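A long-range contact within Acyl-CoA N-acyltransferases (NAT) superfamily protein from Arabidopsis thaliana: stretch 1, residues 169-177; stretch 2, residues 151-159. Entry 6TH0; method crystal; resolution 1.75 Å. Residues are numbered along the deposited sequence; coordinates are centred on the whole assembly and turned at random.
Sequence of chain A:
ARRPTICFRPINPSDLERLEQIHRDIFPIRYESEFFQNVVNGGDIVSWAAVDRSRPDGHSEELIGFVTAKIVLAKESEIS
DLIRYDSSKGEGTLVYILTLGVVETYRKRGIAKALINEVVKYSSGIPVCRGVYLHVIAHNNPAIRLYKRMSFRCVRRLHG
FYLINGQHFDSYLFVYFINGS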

# COMPACT_ATOMS: atom_id res chain seq x y z
N PHE A 169 -14.41 -12.37 3.61
CA PHE A 169 -13.33 -12.51 4.58
C PHE A 169 -13.22 -11.24 5.39
O PHE A 169 -13.48 -10.14 4.88
CB PHE A 169 -12.01 -12.78 3.88
CG PHE A 169 -11.95 -14.12 3.23
CD1 PHE A 169 -11.57 -15.24 3.95
CD2 PHE A 169 -12.33 -14.26 1.90
CE1 PHE A 169 -11.54 -16.48 3.35
CE2 PHE A 169 -12.30 -15.51 1.29
CZ PHE A 169 -11.90 -16.61 2.01
N ASP A 170 -12.80 -11.38 6.64
CA ASP A 170 -12.62 -10.24 7.53
C ASP A 170 -11.28 -9.56 7.26
O ASP A 170 -10.37 -10.13 6.65
CB ASP A 170 -12.68 -10.68 9.00
CG ASP A 170 -14.01 -11.29 9.39
OD1 ASP A 170 -14.98 -11.20 8.60
OD2 ASP A 170 -14.10 -11.87 10.50
N SER A 171 -11.16 -8.31 7.71
CA SER A 171 -9.90 -7.59 7.61
C SER A 171 -9.50 -7.06 8.98
O SER A 171 -10.32 -6.99 9.91
CB SER A 171 -9.98 -6.43 6.61
OG SER A 171 -10.81 -5.40 7.12
N TYR A 172 -8.22 -6.75 9.12
CA TYR A 172 -7.73 -5.95 10.24
C TYR A 172 -7.38 -4.56 9.75
O TYR A 172 -6.72 -4.40 8.72
CB TYR A 172 -6.50 -6.56 10.90
CG TYR A 172 -6.74 -7.80 11.69
CD1 TYR A 172 -7.64 -7.81 12.75
CD2 TYR A 172 -6.03 -8.97 11.43
CE1 TYR A 172 -7.84 -8.95 13.51
CE2 TYR A 172 -6.22 -10.11 12.20
CZ TYR A 172 -7.13 -10.09 13.22
OH TYR A 172 -7.33 -11.22 13.96
N LEU A 173 -7.82 -3.55 10.50
CA LEU A 173 -7.39 -2.17 10.26
C LEU A 173 -6.03 -1.94 10.93
O LEU A 173 -5.87 -2.25 12.12
CB LEU A 173 -8.41 -1.20 10.84
CG LEU A 173 -7.95 0.26 10.98
CD1 LEU A 173 -7.78 0.87 9.60
CD2 LEU A 173 -8.91 1.09 11.85
N PHE A 174 -5.05 -1.45 10.18
CA PHE A 174 -3.73 -1.13 10.72
C PHE A 174 -3.46 0.35 10.51
O PHE A 174 -3.77 0.88 9.45
CB PHE A 174 -2.58 -1.92 10.07
CG PHE A 174 -2.33 -3.27 10.67
CD1 PHE A 174 -1.37 -3.43 11.67
CD2 PHE A 174 -3.01 -4.39 10.21
CE1 PHE A 174 -1.12 -4.70 12.21
CE2 PHE A 174 -2.76 -5.64 10.73
CZ PHE A 174 -1.82 -5.80 11.73
N VAL A 175 -2.90 1.03 11.52
CA VAL A 175 -2.63 2.46 11.41
C VAL A 175 -1.22 2.75 11.89
O VAL A 175 -0.70 2.08 12.80
CB VAL A 175 -3.65 3.32 12.20
CG1 VAL A 175 -5.06 3.02 11.75
CG2 VAL A 175 -3.49 3.10 13.70
N TYR A 176 -0.55 3.68 11.22
CA TYR A 176 0.69 4.28 11.70
C TYR A 176 0.52 5.80 11.73
O TYR A 176 0.54 6.45 10.68
CB TYR A 176 1.89 3.91 10.83
CG TYR A 176 3.20 4.43 11.36
CD1 TYR A 176 3.88 3.76 12.37
CD2 TYR A 176 3.76 5.59 10.87
CE1 TYR A 176 5.08 4.23 12.87
CE2 TYR A 176 4.96 6.08 11.36
CZ TYR A 176 5.61 5.39 12.36
OH TYR A 176 6.80 5.88 12.85
N PHE A 177 0.40 6.36 12.93
CA PHE A 177 0.27 7.81 13.07
C PHE A 177 1.64 8.44 13.25
O PHE A 177 2.46 7.96 14.03
CB PHE A 177 -0.65 8.19 14.23
CG PHE A 177 -2.11 7.96 13.96
CD1 PHE A 177 -2.82 8.87 13.17
CD2 PHE A 177 -2.79 6.89 14.52
CE1 PHE A 177 -4.17 8.68 12.90
CE2 PHE A 177 -4.15 6.69 14.24
CZ PHE A 177 -4.84 7.60 13.43
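Stretch 2 151-159: SFRCVRRLH

What is the strongest polar tie between the stretches? It is the salt bridge near the start of stretch 1, where Asp 170 OD2 accepts a hydrogen bond from Arg 157 NE at 2.7 Å; weak bonds to Asp 170 OD2 from Arg 157 NH1, at 3.1 Å, and His 159 ND1, at 3.3 Å, supplement it.

How does the backbone of stretch 2 run? From Arg 153 onward stretch 2 runs as a strand antiparallel to strand 169-177, with the N-to-C directions 163° apart and the axes approaching to 4.7 Å. Two reciprocal pairs flank the middle: Leu 158 N to Ser 171 O and Ser 171 N to Leu 158 O, both 2.9 Å, then Arg 153 N to Val 175 O at 2.8 Å and Val 175 N to Arg 153 O at 2.9 Å.

What happens between these pairs? Leu 173 bonds to two different residues: Val 155 N donates to Leu 173 O at 2.9 Å, while Leu 173 N donates to Arg 156 O at 3.0 Å. Stretch 2 therefore spends an extra residue here, so Tyr 172 faces Arg 157 but Phe 174 faces Cys 154. Val 155, with phi/psi of -88/-55, departs from extended geometry.

Which side chains pack around this ladder? On the face of Tyr 172 and Phe 174, Cys 154 SG lies 3.8 Å from Tyr 172 CG, and Cys 154 CB sits over the Phe 174 ring, 3.6 Å from Phe 174 CE1. On the face of Leu 173 and Val 175, Val 155 CG2 meets Val 175 CG2 at 3.6 Å and Leu 158 CD1 lies 4.0 Å from Leu 173 CB. Just before the strand of stretch 2, the Phe 152 ring takes Tyr 176 CB over one face, 3.7 Å from Phe 152 CE2.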

# COMPACT_ATOMS: atom_id res chain seq x y z
N SER A 151 5.94 -1.21 12.96
CA SER A 151 5.35 -0.43 14.04
C SER A 151 3.92 0.02 13.78
O SER A 151 3.45 0.93 14.48
CB SER A 151 6.20 0.82 14.36
OG SER A 151 7.45 0.47 14.94
N PHE A 152 3.20 -0.57 12.82
CA PHE A 152 1.78 -0.25 12.67
C PHE A 152 1.00 -0.86 13.81
O PHE A 152 1.31 -1.96 14.28
CB PHE A 152 1.22 -0.75 11.33
CG PHE A 152 1.61 0.08 10.14
CD1 PHE A 152 2.93 0.19 9.75
CD2 PHE A 152 0.64 0.73 9.36
CE1 PHE A 152 3.28 0.92 8.64
CE2 PHE A 152 0.99 1.46 8.25
CZ PHE A 152 2.31 1.57 7.89
N ARG A 153 -0.04 -0.15 14.27
CA ARG A 153 -0.89 -0.65 15.34
C ARG A 153 -2.09 -1.36 14.71
O ARG A 153 -2.73 -0.82 13.81
CB ARG A 153 -1.38 0.50 16.22
CG ARG A 153 -0.53 0.76 17.42
CD ARG A 153 0.83 1.26 17.01
NE ARG A 153 1.57 1.72 18.18
CZ ARG A 153 2.79 2.24 18.15
NH1 ARG A 153 3.44 2.35 17.00
NH2 ARG A 153 3.36 2.65 19.28
N CYS A 154 -2.40 -2.56 15.21
CA CYS A 154 -3.59 -3.30 14.79
C CYS A 154 -4.77 -2.80 15.62
O CYS A 154 -4.76 -2.93 16.86
CB CYS A 154 -3.39 -4.81 14.99
SG CYS A 154 -4.76 -5.74 14.23
N VAL A 155 -5.71 -2.12 14.97
CA VAL A 155 -6.77 -1.41 15.69
C VAL A 155 -7.98 -2.28 15.98
O VAL A 155 -8.41 -2.39 17.14
CB VAL A 155 -7.19 -0.16 14.89
CG1 VAL A 155 -8.33 0.56 15.60
CG2 VAL A 155 -6.00 0.74 14.66
N ARG A 156 -8.57 -2.89 14.95
CA ARG A 156 -9.83 -3.60 15.12
C ARG A 156 -10.08 -4.49 13.92
O ARG A 156 -9.46 -4.34 12.86
CB ARG A 156 -10.99 -2.61 15.31
CG ARG A 156 -11.15 -1.58 14.19
CD ARG A 156 -11.91 -0.37 14.76
NE ARG A 156 -11.87 0.76 13.84
CZ ARG A 156 -12.04 2.02 14.22
NH1 ARG A 156 -12.25 2.32 15.49
NH2 ARG A 156 -11.99 2.99 13.31
N ARG A 157 -11.02 -5.41 14.09
CA ARG A 157 -11.42 -6.34 13.04
C ARG A 157 -12.71 -5.87 12.37
O ARG A 157 -13.67 -5.52 13.06
CB ARG A 157 -11.62 -7.74 13.63
CG ARG A 157 -11.88 -8.82 12.59
CD ARG A 157 -12.15 -10.15 13.27
NE ARG A 157 -12.21 -11.23 12.31
CZ ARG A 157 -11.20 -12.06 12.07
NH1 ARG A 157 -11.34 -13.02 11.18
NH2 ARG A 157 -10.05 -11.93 12.73
N LEU A 158 -12.71 -5.84 11.04
CA LEU A 158 -13.89 -5.50 10.25
C LEU A 158 -14.44 -6.77 9.61
O LEU A 158 -13.74 -7.42 8.82
CB LEU A 158 -13.56 -4.46 9.17
CG LEU A 158 -13.25 -3.07 9.73
CD1 LEU A 158 -11.96 -3.06 10.53
CD2 LEU A 158 -13.25 -2.01 8.64
N HIS A 159 -15.69 -7.09 9.89
CA HIS A 159 -16.27 -8.33 9.40
C HIS A 159 -16.79 -8.19 7.97
O HIS A 159 -17.39 -7.18 7.60
CB HIS A 159 -17.39 -8.76 10.34
CG HIS A 159 -16.93 -8.95 11.75
ND1 HIS A 159 -16.36 -10.12 12.19
CD2 HIS A 159 -16.94 -8.10 12.81
CE1 HIS A 159 -16.04 -9.99 13.47
NE2 HIS A 159 -16.38 -8.78 13.86